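PDB 1Y9K: IAA acetyltransferase from Bacillus cereus ATCC 14579, which probably transfers an acetyl group to an amine on a still undefined substrate, as an N-acetyltransferase of the GNAT family. Local coordinates for residues 52-64 with 85-99. Numbering follows the deposited sequence.
Sequences YVLLETRPKTMEI and HAVETAKGYGMSKLE
This contact belongs to the beta-alpha-beta unit of the GNAT fold, in which helix 78-92 links the parallel strands 61-69 and 97-103. Met62 N donates to Lys97 O, and Glu99 N to Met62 O. Ile64 N follows, bonding to Glu99 O at 2.7 Å. Where the pairing begins, Lys60 O accepts two bonds, from Ser96 N and Lys97 N, both in its carbonyl plane. The helix ends in a Schellman motif at Gly94.

Between helix and sheet, Ala86 CB sits over one face of the Tyr52 ring, 3.9 Å from its centroid. With CG between the backbone N and the carbonyl carbon (chi1 75°), the Tyr52 ring reaches toward the helix and brings its OH to His85 ND1. The two atoms meet at 2.6 Å in a hydrogen bond lying in the planes of both rings. Leu54 CD2 and Ile64 CD1 touch the two methyls of Leu98. The selenomethionines Met62 and Met95 cross at about a right angle, with their CG atoms 3.6 Å apart.

On the other face of the sheet, a water donates to Glu63 OE1 and Glu99 OE1 and accepts from Thr57 OG1. Lys97 NZ makes a salt bridge to Glu99 OE2, and Arg148 of strand 141-152 one to Glu63. These charges, with the water, probably offset the repulsion between the acids. Strand 141-152 pairs with strand 97-103. Strand 38-43 flanks strand 48-56, where Tyr40 meets the Tyr52 ring.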
loop_
_atom_site.group_PDB
_atom_site.type_symbol
_atom_site.label_atom_id
_atom_site.label_comp_id
_atom_site.label_asym_id
_atom_site.label_seq_id
_atom_site.Cartn_x
_atom_site.Cartn_y
_atom_site.Cartn_z
ATOM N N TYR A 52 -0.512 6.369 -0.670
ATOM C CA TYR A 52 -1.179 5.193 -0.123
ATOM C C TYR A 52 -2.706 5.378 -0.126
ATOM O O TYR A 52 -3.206 6.506 -0.089
ATOM C CB TYR A 52 -0.640 4.818 1.268
ATOM C CG TYR A 52 -1.082 5.705 2.429
ATOM C CD1 TYR A 52 -2.340 5.546 3.020
ATOM C CD2 TYR A 52 -0.222 6.677 2.962
ATOM C CE1 TYR A 52 -2.742 6.342 4.099
ATOM C CE2 TYR A 52 -0.611 7.475 4.039
ATOM C CZ TYR A 52 -1.874 7.298 4.596
ATOM O OH TYR A 52 -2.270 8.078 5.649
ATOM N N VAL A 53 -3.431 4.267 -0.207
ATOM C CA VAL A 53 -4.887 4.258 -0.178
ATOM C C VAL A 53 -5.307 3.353 0.981
ATOM O O VAL A 53 -4.886 2.189 1.067
ATOM C CB VAL A 53 -5.500 3.738 -1.521
ATOM C CG1 VAL A 53 -7.029 3.745 -1.492
ATOM C CG2 VAL A 53 -5.011 4.556 -2.691
ATOM N N LEU A 54 -6.120 3.918 1.878
ATOM C CA LEU A 54 -6.753 3.188 2.977
ATOM C C LEU A 54 -8.179 2.837 2.606
ATOM O O LEU A 54 -8.901 3.669 2.073
ATOM C CB LEU A 54 -6.754 4.032 4.247
ATOM C CG LEU A 54 -5.424 4.096 4.987
ATOM C CD1 LEU A 54 -5.531 4.994 6.201
ATOM C CD2 LEU A 54 -4.970 2.700 5.393
ATOM N N LEU A 55 -8.573 1.591 2.855
ATOM C CA LEU A 55 -9.960 1.176 2.670
ATOM C C LEU A 55 -10.484 0.548 3.956
ATOM O O LEU A 55 -9.797 -0.261 4.575
ATOM C CB LEU A 55 -10.072 0.195 1.507
ATOM C CG LEU A 55 -11.457 -0.306 1.074
ATOM C CD1 LEU A 55 -12.282 0.824 0.474
ATOM C CD2 LEU A 55 -11.343 -1.469 0.096
ATOM N N GLU A 56 -11.690 0.941 4.360
ATOM C CA GLU A 56 -12.358 0.341 5.513
ATOM C C GLU A 56 -13.072 -0.935 5.083
ATOM O O GLU A 56 -13.929 -0.916 4.189
ATOM C CB GLU A 56 -13.333 1.327 6.171
ATOM C CG GLU A 56 -13.669 0.960 7.613
ATOM C CD GLU A 56 -14.688 1.891 8.252
ATOM O OE1 GLU A 56 -15.040 2.929 7.658
ATOM O OE2 GLU A 56 -15.136 1.578 9.367
ATOM N N THR A 57 -12.719 -2.043 5.726
ATOM C CA THR A 57 -13.096 -3.363 5.233
ATOM C C THR A 57 -14.051 -4.088 6.194
ATOM O O THR A 57 -15.269 -3.852 6.159
ATOM C CB THR A 57 -11.836 -4.212 4.913
ATOM O OG1 THR A 57 -11.015 -4.318 6.081
ATOM C CG2 THR A 57 -11.011 -3.552 3.795
ATOM N N ARG A 58 -13.500 -4.978 7.023
ATOM C CA ARG A 58 -14.230 -5.611 8.112
ATOM C C ARG A 58 -14.412 -4.589 9.237
ATOM O O ARG A 58 -13.786 -3.528 9.197
ATOM C CB ARG A 58 -13.468 -6.836 8.617
ATOM C CG ARG A 58 -13.610 -8.065 7.752
ATOM C CD ARG A 58 -13.283 -9.334 8.545
ATOM N NE ARG A 58 -12.511 -10.259 7.725
ATOM C CZ ARG A 58 -11.582 -11.091 8.191
ATOM N NH1 ARG A 58 -11.296 -11.138 9.488
ATOM N NH2 ARG A 58 -10.922 -11.879 7.350
ATOM N N PRO A 59 -15.273 -4.890 10.240
ATOM C CA PRO A 59 -15.488 -3.947 11.340
ATOM C C PRO A 59 -14.195 -3.457 11.985
ATOM O O PRO A 59 -13.313 -4.268 12.292
ATOM C CB PRO A 59 -16.298 -4.768 12.346
ATOM C CG PRO A 59 -17.049 -5.718 11.515
ATOM C CD PRO A 59 -16.104 -6.099 10.408
ATOM N N LYS A 60 -14.089 -2.139 12.162
ATOM C CA LYS A 60 -12.970 -1.511 12.884
ATOM C C LYS A 60 -11.612 -1.804 12.225
ATOM O O LYS A 60 -10.552 -1.688 12.859
ATOM C CB LYS A 60 -12.970 -1.921 14.377
ATOM C CG LYS A 60 -14.173 -1.429 15.210
ATOM C CD LYS A 60 -14.168 0.088 15.287
ATOM C CE LYS A 60 -15.480 0.671 15.835
ATOM N NZ LYS A 60 -15.736 2.025 15.212
ATOM N N THR A 61 -11.670 -2.160 10.940
ATOM C CA THR A 61 -10.503 -2.564 10.171
ATOM C C THR A 61 -10.314 -1.699 8.927
ATOM O O THR A 61 -11.243 -1.518 8.134
ATOM C CB THR A 61 -10.607 -4.057 9.749
ATOM O OG1 THR A 61 -10.881 -4.861 10.901
ATOM C CG2 THR A 61 -9.313 -4.545 9.108
HETATM N N MSE A 62 -9.103 -1.172 8.764
HETATM C CA MSE A 62 -8.678 -0.611 7.487
HETATM C C MSE A 62 -7.565 -1.461 6.859
HETATM O O MSE A 62 -6.813 -2.159 7.558
HETATM C CB MSE A 62 -8.262 0.866 7.617
HETATM C CG MSE A 62 -9.461 1.824 7.841
HETATM SE SE MSE A 62 -9.196 3.622 7.792
HETATM C CE MSE A 62 -7.845 3.885 8.857
ATOM N N GLU A 63 -7.491 -1.416 5.532
ATOM C CA GLU A 63 -6.414 -2.036 4.804
ATOM C C GLU A 63 -5.724 -1.036 3.891
ATOM O O GLU A 63 -6.391 -0.257 3.211
ATOM C CB GLU A 63 -6.931 -3.194 3.964
ATOM C CG GLU A 63 -5.802 -3.962 3.285
ATOM C CD GLU A 63 -6.255 -5.255 2.643
ATOM O OE1 GLU A 63 -7.358 -5.757 2.976
ATOM O OE2 GLU A 63 -5.486 -5.771 1.802
ATOM N N ILE A 64 -4.391 -1.073 3.877
ATOM C CA ILE A 64 -3.600 -0.364 2.872
ATOM C C ILE A 64 -3.688 -1.107 1.537
ATOM O O ILE A 64 -3.039 -2.137 1.341
ATOM C CB ILE A 64 -2.135 -0.184 3.308
ATOM C CG1 ILE A 64 -2.082 0.535 4.667
ATOM C CG2 ILE A 64 -1.389 0.620 2.261
ATOM C CD1 ILE A 64 -0.762 0.415 5.419
ATOM N N HIS A 85 2.317 7.133 8.771
ATOM C CA HIS A 85 1.161 8.013 8.536
ATOM C C HIS A 85 -0.153 7.248 8.359
ATOM O O HIS A 85 -1.193 7.682 8.867
ATOM C CB HIS A 85 1.412 8.922 7.329
ATOM C CG HIS A 85 0.454 10.071 7.207
ATOM N ND1 HIS A 85 -0.864 9.914 6.832
ATOM C CD2 HIS A 85 0.639 11.405 7.362
ATOM C CE1 HIS A 85 -1.453 11.095 6.778
ATOM N NE2 HIS A 85 -0.562 12.017 7.093
ATOM N N ALA A 86 -0.105 6.126 7.638
ATOM C CA ALA A 86 -1.264 5.239 7.507
ATOM C C ALA A 86 -1.754 4.733 8.871
ATOM O O ALA A 86 -2.963 4.766 9.146
ATOM C CB ALA A 86 -0.953 4.075 6.575
ATOM N N VAL A 87 -0.813 4.279 9.710
ATOM C CA VAL A 87 -1.103 3.796 11.066
ATOM C C VAL A 87 -1.801 4.885 11.891
ATOM O O VAL A 87 -2.847 4.631 12.507
ATOM C CB VAL A 87 0.192 3.308 11.802
ATOM C CG1 VAL A 87 -0.071 3.017 13.284
ATOM C CG2 VAL A 87 0.802 2.075 11.109
ATOM N N GLU A 88 -1.222 6.092 11.886
ATOM C CA GLU A 88 -1.773 7.233 12.620
ATOM C C GLU A 88 -3.144 7.661 12.109
ATOM O O GLU A 88 -4.024 7.995 12.894
ATOM C CB GLU A 88 -0.801 8.424 12.624
ATOM C CG GLU A 88 0.406 8.229 13.549
ATOM C CD GLU A 88 0.025 7.632 14.907
ATOM O OE1 GLU A 88 -0.681 8.323 15.680
ATOM O OE2 GLU A 88 0.429 6.476 15.197
ATOM N N THR A 89 -3.319 7.637 10.795
ATOM C CA THR A 89 -4.599 7.971 10.186
ATOM C C THR A 89 -5.672 6.966 10.595
ATOM O O THR A 89 -6.809 7.343 10.875
ATOM C CB THR A 89 -4.459 8.040 8.664
ATOM O OG1 THR A 89 -3.480 9.032 8.340
ATOM C CG2 THR A 89 -5.778 8.389 8.000
ATOM N N ALA A 90 -5.285 5.696 10.652
ATOM C CA ALA A 90 -6.176 4.598 10.994
ATOM C C ALA A 90 -6.632 4.606 12.455
ATOM O O ALA A 90 -7.798 4.312 12.745
ATOM C CB ALA A 90 -5.523 3.248 10.624
ATOM N N LYS A 91 -5.713 4.923 13.366
ATOM C CA LYS A 91 -6.058 5.158 14.772
ATOM C C LYS A 91 -7.062 6.297 14.856
ATOM O O LYS A 91 -8.111 6.166 15.485
ATOM C CB LYS A 91 -4.819 5.513 15.598
ATOM C CG LYS A 91 -3.853 4.370 15.825
ATOM C CD LYS A 91 -2.573 4.872 16.477
ATOM C CE LYS A 91 -1.628 3.714 16.807
ATOM N NZ LYS A 91 -0.205 4.182 16.942
ATOM N N GLY A 92 -6.727 7.405 14.194
ATOM C CA GLY A 92 -7.580 8.590 14.113
ATOM C C GLY A 92 -9.026 8.295 13.762
ATOM O O GLY A 92 -9.935 8.916 14.317
ATOM N N TYR A 93 -9.239 7.346 12.850
ATOM C CA TYR A 93 -10.591 6.953 12.433
ATOM C C TYR A 93 -11.295 5.984 13.391
ATOM O O TYR A 93 -12.439 5.591 13.162
ATOM C CB TYR A 93 -10.586 6.426 10.992
ATOM C CG TYR A 93 -10.598 7.546 9.969
ATOM C CD1 TYR A 93 -9.441 7.898 9.277
ATOM C CD2 TYR A 93 -11.767 8.281 9.716
ATOM C CE1 TYR A 93 -9.440 8.939 8.349
ATOM C CE2 TYR A 93 -11.779 9.327 8.790
ATOM C CZ TYR A 93 -10.609 9.648 8.111
ATOM O OH TYR A 93 -10.606 10.670 7.187
ATOM N N GLY A 94 -10.611 5.611 14.471
ATOM C CA GLY A 94 -11.185 4.727 15.479
ATOM C C GLY A 94 -11.033 3.245 15.179
ATOM O O GLY A 94 -11.682 2.413 15.823
HETATM N N MSE A 95 -10.183 2.907 14.210
HETATM C CA MSE A 95 -9.903 1.504 13.879
HETATM C C MSE A 95 -9.019 0.825 14.931
HETATM O O MSE A 95 -8.188 1.474 15.589
HETATM C CB MSE A 95 -9.263 1.366 12.481
HETATM C CG MSE A 95 -10.000 2.098 11.350
HETATM SE SE MSE A 95 -11.573 1.385 10.860
HETATM C CE MSE A 95 -12.710 2.451 11.715
ATOM N N SER A 96 -9.210 -0.484 15.078
ATOM C CA SER A 96 -8.379 -1.292 15.964
ATOM C C SER A 96 -7.451 -2.254 15.198
ATOM O O SER A 96 -6.565 -2.867 15.796
ATOM C CB SER A 96 -9.254 -2.068 16.953
ATOM O OG SER A 96 -10.014 -3.057 16.278
ATOM N N LYS A 97 -7.649 -2.374 13.885
ATOM C CA LYS A 97 -6.860 -3.295 13.063
ATOM C C LYS A 97 -6.473 -2.644 11.728
ATOM O O LYS A 97 -7.322 -2.082 11.034
ATOM C CB LYS A 97 -7.637 -4.603 12.824
ATOM C CG LYS A 97 -6.787 -5.780 12.352
ATOM C CD LYS A 97 -7.614 -7.067 12.189
ATOM C CE LYS A 97 -6.758 -8.311 12.453
ATOM N NZ LYS A 97 -6.842 -9.342 11.359
ATOM N N LEU A 98 -5.184 -2.712 11.396
ATOM C CA LEU A 98 -4.687 -2.293 10.086
ATOM C C LEU A 98 -4.071 -3.479 9.337
ATOM O O LEU A 98 -3.257 -4.211 9.892
ATOM C CB LEU A 98 -3.686 -1.130 10.206
ATOM C CG LEU A 98 -3.229 -0.441 8.905
ATOM C CD1 LEU A 98 -4.377 0.224 8.122
ATOM C CD2 LEU A 98 -2.115 0.558 9.181
ATOM N N GLU A 99 -4.492 -3.666 8.086
ATOM C CA GLU A 99 -3.984 -4.741 7.231
ATOM C C GLU A 99 -3.294 -4.221 5.975
ATOM O O GLU A 99 -3.585 -3.131 5.471
ATOM C CB GLU A 99 -5.093 -5.721 6.856
ATOM C CG GLU A 99 -5.772 -6.361 8.082
ATOM C CD GLU A 99 -6.771 -7.444 7.726
ATOM O OE1 GLU A 99 -7.391 -7.375 6.655
ATOM O OE2 GLU A 99 -6.952 -8.377 8.534
HETATM O O HOH W 1 -9.142 -6.147 5.128
#